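Local coordinates for protein putative sortase (Streptococcus pneumoniae, PDB 2W1J) that probably acts as a class C sortase, a cysteine transpeptidase that joins pilin subunits covalently during pilus fibre biogenesis, at residues Leu35-Gly41 with Leu96-Ser100; Gly41-Ser45 with Leu174-Thr178; Asn106-Ile112 with Gly168-Leu174. One frame throughout, in Å; residues are numbered along the deposited sequence.

Contact 1: Leu35-Gly41 with Leu96-Ser100; sequences LNNVVSG and LEGTS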
loop_
_atom_site.group_PDB
_atom_site.type_symbol
_atom_site.label_atom_id
_atom_site.label_comp_id
_atom_site.label_asym_id
_atom_site.label_seq_id
_atom_site.Cartn_x
_atom_site.Cartn_y
_atom_site.Cartn_z
ATOM N N LEU A 35 -3.961 -6.902 14.872
ATOM C CA LEU A 35 -4.763 -6.049 14.008
ATOM C C LEU A 35 -6.262 -6.276 14.149
ATOM O O LEU A 35 -6.742 -7.403 14.040
ATOM C CB LEU A 35 -4.363 -6.273 12.556
ATOM C CG LEU A 35 -5.152 -5.474 11.516
ATOM C CD1 LEU A 35 -4.830 -3.998 11.627
ATOM C CD2 LEU A 35 -4.848 -6.000 10.115
ATOM N N ASN A 36 -6.999 -5.189 14.340
ATOM C CA ASN A 36 -8.442 -5.200 14.157
ATOM C C ASN A 36 -8.719 -5.016 12.668
ATOM O O ASN A 36 -8.679 -3.899 12.161
ATOM C CB ASN A 36 -9.098 -4.079 14.968
ATOM C CG ASN A 36 -10.608 -4.071 14.832
ATOM O OD1 ASN A 36 -11.233 -5.113 14.625
ATOM N ND2 ASN A 36 -11.204 -2.889 14.941
ATOM N N ASN A 37 -8.975 -6.123 11.978
ATOM C CA ASN A 37 -8.976 -6.150 10.512
ATOM C C ASN A 37 -10.347 -5.731 9.987
ATOM O O ASN A 37 -11.131 -6.545 9.490
ATOM C CB ASN A 37 -8.573 -7.552 10.026
ATOM C CG ASN A 37 -8.337 -7.640 8.524
ATOM O OD1 ASN A 37 -8.557 -8.700 7.935
ATOM N ND2 ASN A 37 -7.836 -6.565 7.911
ATOM N N VAL A 38 -10.622 -4.439 10.130
ATOM C CA VAL A 38 -11.876 -3.848 9.689
ATOM C C VAL A 38 -11.532 -2.628 8.855
ATOM O O VAL A 38 -10.842 -1.719 9.325
ATOM C CB VAL A 38 -12.758 -3.434 10.885
ATOM C CG1 VAL A 38 -14.002 -2.697 10.403
ATOM C CG2 VAL A 38 -13.133 -4.654 11.715
ATOM N N VAL A 39 -11.998 -2.615 7.610
ATOM C CA VAL A 39 -11.590 -1.561 6.704
ATOM C C VAL A 39 -12.192 -0.236 7.123
ATOM O O VAL A 39 -13.399 -0.123 7.352
ATOM C CB VAL A 39 -11.918 -1.886 5.242
ATOM C CG1 VAL A 39 -11.814 -0.630 4.379
ATOM C CG2 VAL A 39 -10.958 -2.957 4.739
ATOM N N SER A 40 -11.326 0.761 7.252
ATOM C CA SER A 40 -11.723 2.079 7.722
ATOM C C SER A 40 -12.878 2.652 6.905
ATOM O O SER A 40 -13.852 3.155 7.461
ATOM C CB SER A 40 -10.516 3.018 7.694
ATOM O OG SER A 40 -9.783 2.853 6.488
ATOM N N GLY A 41 -12.777 2.564 5.583
ATOM C CA GLY A 41 -13.815 3.098 4.704
ATOM C C GLY A 41 -13.340 3.206 3.263
ATOM O O GLY A 41 -12.194 2.879 2.952
ATOM N N LEU A 96 -4.317 1.723 3.455
ATOM C CA LEU A 96 -5.687 1.633 3.935
ATOM C C LEU A 96 -5.743 1.175 5.390
ATOM O O LEU A 96 -5.456 0.021 5.715
ATOM C CB LEU A 96 -6.502 0.698 3.043
ATOM C CG LEU A 96 -8.023 0.647 3.254
ATOM C CD1 LEU A 96 -8.666 2.016 3.085
ATOM C CD2 LEU A 96 -8.657 -0.350 2.299
ATOM N N GLU A 97 -6.119 2.088 6.281
ATOM C CA GLU A 97 -6.166 1.763 7.700
ATOM C C GLU A 97 -7.184 0.658 7.953
ATOM O O GLU A 97 -8.255 0.639 7.345
ATOM C CB GLU A 97 -6.483 3.008 8.534
ATOM C CG GLU A 97 -6.365 2.770 10.039
ATOM C CD GLU A 97 -6.420 4.045 10.869
ATOM O OE1 GLU A 97 -6.677 5.130 10.300
ATOM O OE2 GLU A 97 -6.206 3.956 12.100
ATOM N N GLY A 98 -6.828 -0.281 8.825
ATOM C CA GLY A 98 -7.625 -1.483 9.024
ATOM C C GLY A 98 -7.024 -2.689 8.324
ATOM O O GLY A 98 -7.394 -3.817 8.629
ATOM N N THR A 99 -6.105 -2.457 7.383
ATOM C CA THR A 99 -5.393 -3.552 6.719
ATOM C C THR A 99 -3.989 -3.701 7.311
ATOM O O THR A 99 -3.520 -2.840 8.054
ATOM C CB THR A 99 -5.364 -3.393 5.172
ATOM O OG1 THR A 99 -4.429 -2.380 4.762
ATOM C CG2 THR A 99 -6.764 -3.081 4.643
ATOM N N SER A 100 -3.309 -4.799 6.997
ATOM C CA SER A 100 -1.997 -5.069 7.580
ATOM C C SER A 100 -0.983 -4.011 7.160
ATOM O O SER A 100 -1.009 -3.538 6.007
ATOM C CB SER A 100 -1.475 -6.420 7.091
ATOM O OG SER A 100 -2.398 -7.470 7.304
HETATM O O HOH W 1 -7.431 4.704 5.562
#
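Residues Leu-35 to Gly-41 follow helix 18-33 and lie across a type II beta turn, Leu-96 to Thr-99, on the sortase barrel. The turn closes with Thr-99 N to Leu-96 O, 3.1 Å. Thr-99 OG1 also bonds Leu-96 O, at 2.8 Å. Three hydrogen bonds join the two loops. Asn-37, at the centre of an inverse gamma turn, gives ND2 to Gly-98 O at 2.9 Å; its OD1 bonds the backbone of Ile-165. Further along, Ser-40 grips Glu-97 O twice, through N at 3.1 Å and OG at 2.8 Å.

Close backbone packing comes next. Gly-98 CA lies 3.2 Å from Val-38 O in a CA-H...O contact. A CB on Gly-98 would clash with that carbonyl, so the loops can meet this closely only because the turn carries glycine here.

Leu-35 CD2 packs on the backbone at Gly-98 O, 3.7 Å away. The apolar side-chain contact is Val-39 CG1 to Leu-96 CD2, 3.8 Å. Val-39 also touches Phe-160.

One water adds a bridge: it donates to Ser-40 OG at 3.1 Å and accepts from Glu-97 N at 3.0 Å.

Contact 2: Gly41-Ser45 with Leu174-Thr178; sequences GDPWS and LLTCT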
loop_
_atom_site.group_PDB
_atom_site.type_symbol
_atom_site.label_atom_id
_atom_site.label_comp_id
_atom_site.label_asym_id
_atom_site.label_seq_id
_atom_site.Cartn_x
_atom_site.Cartn_y
_atom_site.Cartn_z
ATOM N N GLY A 41 -12.777 2.564 5.583
ATOM C CA GLY A 41 -13.815 3.098 4.704
ATOM C C GLY A 41 -13.340 3.206 3.263
ATOM O O GLY A 41 -12.194 2.879 2.952
ATOM N N ASP A 42 -14.221 3.665 2.378
ATOM C CA ASP A 42 -13.850 3.923 0.982
ATOM C C ASP A 42 -13.052 5.220 0.925
ATOM O O ASP A 42 -13.574 6.277 1.270
ATOM C CB ASP A 42 -15.113 4.052 0.118
ATOM C CG ASP A 42 -14.819 4.507 -1.303
ATOM O OD1 ASP A 42 -13.766 4.124 -1.851
ATOM O OD2 ASP A 42 -15.679 5.203 -1.883
ATOM N N PRO A 43 -11.785 5.152 0.489
ATOM C CA PRO A 43 -10.940 6.348 0.549
ATOM C C PRO A 43 -11.507 7.572 -0.157
ATOM O O PRO A 43 -11.167 8.700 0.202
ATOM C CB PRO A 43 -9.657 5.897 -0.154
ATOM C CG PRO A 43 -9.577 4.442 0.160
ATOM C CD PRO A 43 -11.009 3.952 0.116
ATOM N N TRP A 44 -12.353 7.358 -1.159
ATOM C CA TRP A 44 -12.823 8.474 -1.970
ATOM C C TRP A 44 -14.127 9.083 -1.458
ATOM O O TRP A 44 -14.629 10.057 -2.021
ATOM C CB TRP A 44 -12.903 8.075 -3.446
ATOM C CG TRP A 44 -11.539 7.790 -4.018
ATOM C CD1 TRP A 44 -10.696 8.686 -4.604
ATOM C CD2 TRP A 44 -10.843 6.534 -4.008
ATOM N NE1 TRP A 44 -9.524 8.066 -4.975
ATOM C CE2 TRP A 44 -9.594 6.743 -4.629
ATOM C CE3 TRP A 44 -11.164 5.252 -3.553
ATOM C CZ2 TRP A 44 -8.661 5.719 -4.796
ATOM C CZ3 TRP A 44 -10.235 4.236 -3.723
ATOM C CH2 TRP A 44 -8.997 4.477 -4.334
ATOM N N SER A 45 -14.655 8.531 -0.370
ATOM C CA SER A 45 -15.842 9.092 0.269
ATOM C C SER A 45 -15.473 10.361 1.033
ATOM O O SER A 45 -14.321 10.552 1.416
ATOM C CB SER A 45 -16.464 8.074 1.222
ATOM O OG SER A 45 -15.670 7.913 2.385
ATOM N N LEU A 174 -3.371 -3.547 -4.574
ATOM C CA LEU A 174 -3.291 -2.179 -5.061
ATOM C C LEU A 174 -4.694 -1.772 -5.501
ATOM O O LEU A 174 -5.335 -2.464 -6.301
ATOM C CB LEU A 174 -2.283 -2.093 -6.205
ATOM C CG LEU A 174 -0.937 -2.776 -5.923
ATOM C CD1 LEU A 174 -0.040 -2.640 -7.142
ATOM C CD2 LEU A 174 -0.269 -2.170 -4.710
ATOM N N LEU A 175 -5.169 -0.665 -4.930
ATOM C CA LEU A 175 -6.560 -0.241 -5.031
ATOM C C LEU A 175 -6.664 1.122 -5.713
ATOM O O LEU A 175 -5.992 2.065 -5.302
ATOM C CB LEU A 175 -7.135 -0.143 -3.614
ATOM C CG LEU A 175 -8.507 0.490 -3.402
ATOM C CD1 LEU A 175 -9.565 -0.339 -4.107
ATOM C CD2 LEU A 175 -8.835 0.626 -1.920
ATOM N N THR A 176 -7.522 1.224 -6.730
ATOM C CA THR A 176 -7.790 2.522 -7.350
ATOM C C THR A 176 -9.234 2.579 -7.830
ATOM O O THR A 176 -9.983 1.616 -7.672
ATOM C CB THR A 176 -6.776 2.819 -8.469
ATOM O OG1 THR A 176 -6.847 4.199 -8.830
ATOM C CG2 THR A 176 -7.015 1.949 -9.699
ATOM N N CYS A 177 -9.625 3.707 -8.411
ATOM C CA CYS A 177 -10.973 3.832 -8.956
ATOM C C CYS A 177 -11.025 3.370 -10.404
ATOM O O CYS A 177 -10.022 3.413 -11.119
ATOM C CB CYS A 177 -11.466 5.274 -8.852
ATOM S SG CYS A 177 -11.701 5.806 -7.153
ATOM N N THR A 178 -12.205 2.943 -10.838
ATOM C CA THR A 178 -12.371 2.421 -12.188
ATOM C C THR A 178 -13.867 2.444 -12.518
ATOM O O THR A 178 -14.688 2.599 -11.616
ATOM C CB THR A 178 -11.787 0.989 -12.255
ATOM O OG1 THR A 178 -11.263 0.726 -13.561
ATOM C CG2 THR A 178 -12.806 -0.066 -11.855
#
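Gly-41 leads into Asp-42, which starts a type I beta turn ending at Ser-45. Asp-42 OD2 makes a salt bridge with Arg-186 on strand 185-194. Pro-43 directs its CA-to-CB bond toward strand 170-178; its CG lies 4.4 Å from Leu-175 CD2. Trp-44 makes most of the contact. Cys-177 SG sits over one face of the indole, 3.5 Å from the centroid of the five-membered ring of Trp-44 and 18° off its normal. The Asp-Pro-Trp sequence matches the lid of class C sortases, and Leu-Leu-Thr-Cys fits the end of the sortase TLxTC signature. Cys-177 is therefore probably the nucleophile, with the lid tryptophan held over it. Trp-44 CH2 is 4.1 Å from Leu-175 CG and 3.8 Å from Thr-176 CA. His-115 and a glycerol, probably from the crystallisation liquor, also lie beside Trp-44. Ser-45 N closes the turn on Asp-42 O at 3.0 Å, and Ser-45 OG bonds Asp-42 O at 2.9 Å. As N-cap of helix 46-49, Ser-45 OG also bonds Met-48 N weakly.

Contact 3: Asn106-Ile112 with Gly168-Leu174; sequences NSTHAVI and GHDYVTL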
loop_
_atom_site.group_PDB
_atom_site.type_symbol
_atom_site.label_atom_id
_atom_site.label_comp_id
_atom_site.label_asym_id
_atom_site.label_seq_id
_atom_site.Cartn_x
_atom_site.Cartn_y
_atom_site.Cartn_z
ATOM N N ASN A 106 2.873 -14.647 6.788
ATOM C CA ASN A 106 1.695 -15.479 6.561
ATOM C C ASN A 106 0.459 -14.791 7.160
ATOM O O ASN A 106 0.555 -14.070 8.153
ATOM C CB ASN A 106 1.924 -16.873 7.162
ATOM C CG ASN A 106 0.986 -17.931 6.595
ATOM O OD1 ASN A 106 0.301 -17.712 5.592
ATOM N ND2 ASN A 106 0.970 -19.096 7.231
ATOM N N SER A 107 -0.703 -14.995 6.554
ATOM C CA SER A 107 -1.943 -14.415 7.064
ATOM C C SER A 107 -1.840 -12.896 7.225
ATOM O O SER A 107 -2.218 -12.318 8.239
ATOM C CB SER A 107 -2.378 -15.117 8.357
ATOM O OG SER A 107 -2.552 -16.501 8.098
ATOM N N THR A 108 -1.364 -12.234 6.173
ATOM C CA THR A 108 -1.307 -10.779 6.161
ATOM C C THR A 108 -1.867 -10.255 4.844
ATOM O O THR A 108 -1.772 -10.920 3.809
ATOM C CB THR A 108 0.127 -10.246 6.364
ATOM O OG1 THR A 108 0.908 -10.510 5.200
ATOM C CG2 THR A 108 0.796 -10.927 7.544
ATOM N N HIS A 109 -2.487 -9.077 4.889
ATOM C CA HIS A 109 -3.031 -8.460 3.667
ATOM C C HIS A 109 -3.017 -6.948 3.827
ATOM O O HIS A 109 -3.834 -6.372 4.554
ATOM C CB HIS A 109 -4.448 -8.951 3.380
ATOM C CG HIS A 109 -4.960 -8.579 2.018
ATOM N ND1 HIS A 109 -6.177 -9.019 1.546
ATOM C CD2 HIS A 109 -4.411 -7.853 1.011
ATOM C CE1 HIS A 109 -6.371 -8.555 0.322
ATOM N NE2 HIS A 109 -5.307 -7.856 -0.029
ATOM N N ALA A 110 -2.051 -6.318 3.170
ATOM C CA ALA A 110 -1.924 -4.869 3.155
ATOM C C ALA A 110 -2.571 -4.323 1.893
ATOM O O ALA A 110 -2.427 -4.910 0.823
ATOM C CB ALA A 110 -0.450 -4.471 3.192
ATOM N N VAL A 111 -3.250 -3.186 2.025
ATOM C CA VAL A 111 -3.886 -2.544 0.875
ATOM C C VAL A 111 -3.304 -1.150 0.700
ATOM O O VAL A 111 -3.206 -0.377 1.657
ATOM C CB VAL A 111 -5.414 -2.505 1.021
ATOM C CG1 VAL A 111 -6.050 -1.795 -0.173
ATOM C CG2 VAL A 111 -5.973 -3.921 1.172
ATOM N N ILE A 112 -2.862 -0.864 -0.521
ATOM C CA ILE A 112 -2.191 0.384 -0.871
ATOM C C ILE A 112 -3.023 1.057 -1.965
ATOM O O ILE A 112 -3.353 0.422 -2.965
ATOM C CB ILE A 112 -0.742 0.133 -1.357
ATOM C CG1 ILE A 112 0.088 -0.553 -0.262
ATOM C CG2 ILE A 112 -0.090 1.453 -1.807
ATOM C CD1 ILE A 112 1.490 -0.908 -0.695
ATOM N N GLY A 168 -3.428 -17.956 5.808
ATOM C CA GLY A 168 -2.554 -18.808 5.000
ATOM C C GLY A 168 -1.947 -18.152 3.769
ATOM O O GLY A 168 -1.235 -18.809 3.000
ATOM N N HIS A 169 -2.216 -16.857 3.585
ATOM C CA HIS A 169 -1.690 -16.098 2.453
ATOM C C HIS A 169 -1.033 -14.794 2.901
ATOM O O HIS A 169 -1.370 -14.222 3.941
ATOM C CB HIS A 169 -2.802 -15.829 1.432
ATOM C CG HIS A 169 -3.406 -17.077 0.850
ATOM N ND1 HIS A 169 -2.965 -17.634 -0.333
ATOM C CD2 HIS A 169 -4.410 -17.874 1.289
ATOM C CE1 HIS A 169 -3.664 -18.727 -0.590
ATOM N NE2 HIS A 169 -4.553 -18.889 0.374
ATOM N N ASP A 170 -0.100 -14.329 2.073
ATOM C CA ASP A 170 0.607 -13.063 2.256
ATOM C C ASP A 170 0.307 -12.251 0.994
ATOM O O ASP A 170 0.894 -12.499 -0.063
ATOM C CB ASP A 170 2.114 -13.369 2.385
ATOM C CG ASP A 170 2.989 -12.131 2.576
ATOM O OD1 ASP A 170 2.541 -10.991 2.308
ATOM O OD2 ASP A 170 4.175 -12.316 2.978
ATOM N N TYR A 171 -0.642 -11.321 1.108
ATOM C CA TYR A 171 -1.175 -10.570 -0.034
ATOM C C TYR A 171 -0.938 -9.072 0.114
ATOM O O TYR A 171 -0.964 -8.527 1.222
ATOM C CB TYR A 171 -2.690 -10.773 -0.123
ATOM C CG TYR A 171 -3.186 -12.096 -0.654
ATOM C CD1 TYR A 171 -2.696 -12.638 -1.839
ATOM C CD2 TYR A 171 -4.241 -12.762 -0.017
ATOM C CE1 TYR A 171 -3.214 -13.838 -2.350
ATOM C CE2 TYR A 171 -4.762 -13.948 -0.519
ATOM C CZ TYR A 171 -4.246 -14.476 -1.688
ATOM O OH TYR A 171 -4.770 -15.654 -2.185
ATOM N N VAL A 172 -0.739 -8.401 -1.016
ATOM C CA VAL A 172 -0.876 -6.950 -1.082
ATOM C C VAL A 172 -1.833 -6.665 -2.234
ATOM O O VAL A 172 -1.678 -7.220 -3.327
ATOM C CB VAL A 172 0.477 -6.241 -1.320
ATOM C CG1 VAL A 172 0.269 -4.766 -1.658
ATOM C CG2 VAL A 172 1.366 -6.384 -0.090
ATOM N N THR A 173 -2.826 -5.819 -1.977
ATOM C CA THR A 173 -3.726 -5.352 -3.028
ATOM C C THR A 173 -3.484 -3.874 -3.290
ATOM O O THR A 173 -3.385 -3.064 -2.359
ATOM C CB THR A 173 -5.200 -5.610 -2.661
ATOM O OG1 THR A 173 -5.417 -7.027 -2.600
ATOM C CG2 THR A 173 -6.171 -4.984 -3.675
ATOM N N LEU A 174 -3.371 -3.547 -4.574
ATOM C CA LEU A 174 -3.291 -2.179 -5.061
ATOM C C LEU A 174 -4.694 -1.772 -5.501
ATOM O O LEU A 174 -5.335 -2.464 -6.301
ATOM C CB LEU A 174 -2.283 -2.093 -6.205
ATOM C CG LEU A 174 -0.937 -2.776 -5.923
ATOM C CD1 LEU A 174 -0.040 -2.640 -7.142
ATOM C CD2 LEU A 174 -0.269 -2.170 -4.710
HETATM O O HOH W 2 0.800 -8.518 3.356
#
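His-109 NE2 and Thr-173 OG1 share a short hydrogen bond of 2.7 Å; either may donate. His-109 ND1 is held by Leu-164 O, so both ring nitrogens are engaged. The backbones of 108-112 and 170-174 pair as parallel strands, 14° apart in direction. Tyr-171 N donates to Thr-108 O at 3.0 Å, and Ala-110 N to Tyr-171 O at 3.1 Å. The series goes on with Thr-173 N to Ala-110 O at 3.0 Å and Ile-112 N to Thr-173 O at 2.9 Å. Where the pairing begins, Thr-108 N bonds His-169 O at 3.0 Å; just before it, Gly-168 N bonds Ser-107 OG at 2.9 Å. A water donates to Thr-108 OG1 at 2.7 Å and to Tyr-171 O at 2.8 Å. Thr-108 OG1 also bonds Gly-105 O. Asp-170 OD2 forms a salt bridge with Arg-193, and OD1 bonds Tyr-147.

On the face with Thr-173, Tyr-171 points its ring edge toward the face of His-109, centroids 5.6 Å apart. Tyr-171 CB also makes a CH-pi contact, 3.8 Å from the His-109 ring centroid. The other face is mainly aliphatic towards Ile-112: Ala-110 CB meets Val-172 CG2 at 4.2 Å, and Ile-112 CB meets Leu-174 CD2 at 4.1 Å. Val-172 and Leu-174 both touch Phe-136 on strand 135-139.

This parallel pair belongs to the closed sortase beta barrel. Strand 93-95 runs antiparallel beside 108-113, and strand 185-194 flanks 170-178 antiparallel on its other side.

Overall arrangement
The loop between helices 18-33 and 46-49 serves contacts 1 and 2, which share Gly-41. Their centres lie 14 Å apart, and Leu-96 CD1 touches Pro-43 CG at 3.9 Å. Contact 1 packs the start of this loop on the turn 96-99. In contact 2, Trp-44 lies at the probable active site, its side chain about 3 Å from the bound glycerol at nearest atoms. Contact 3 lies about 17 Å from contact 2 between centres, but Leu-174 belongs to both: strand 170-178 runs from contact 3 to Cys-177. Leu-175 N meets Ile-112 O at 2.9 Å where the two join. Contacts 1 and 3 are 12 Å apart between centres, linked by Ser-100 OG to His-109 N at 2.9 Å.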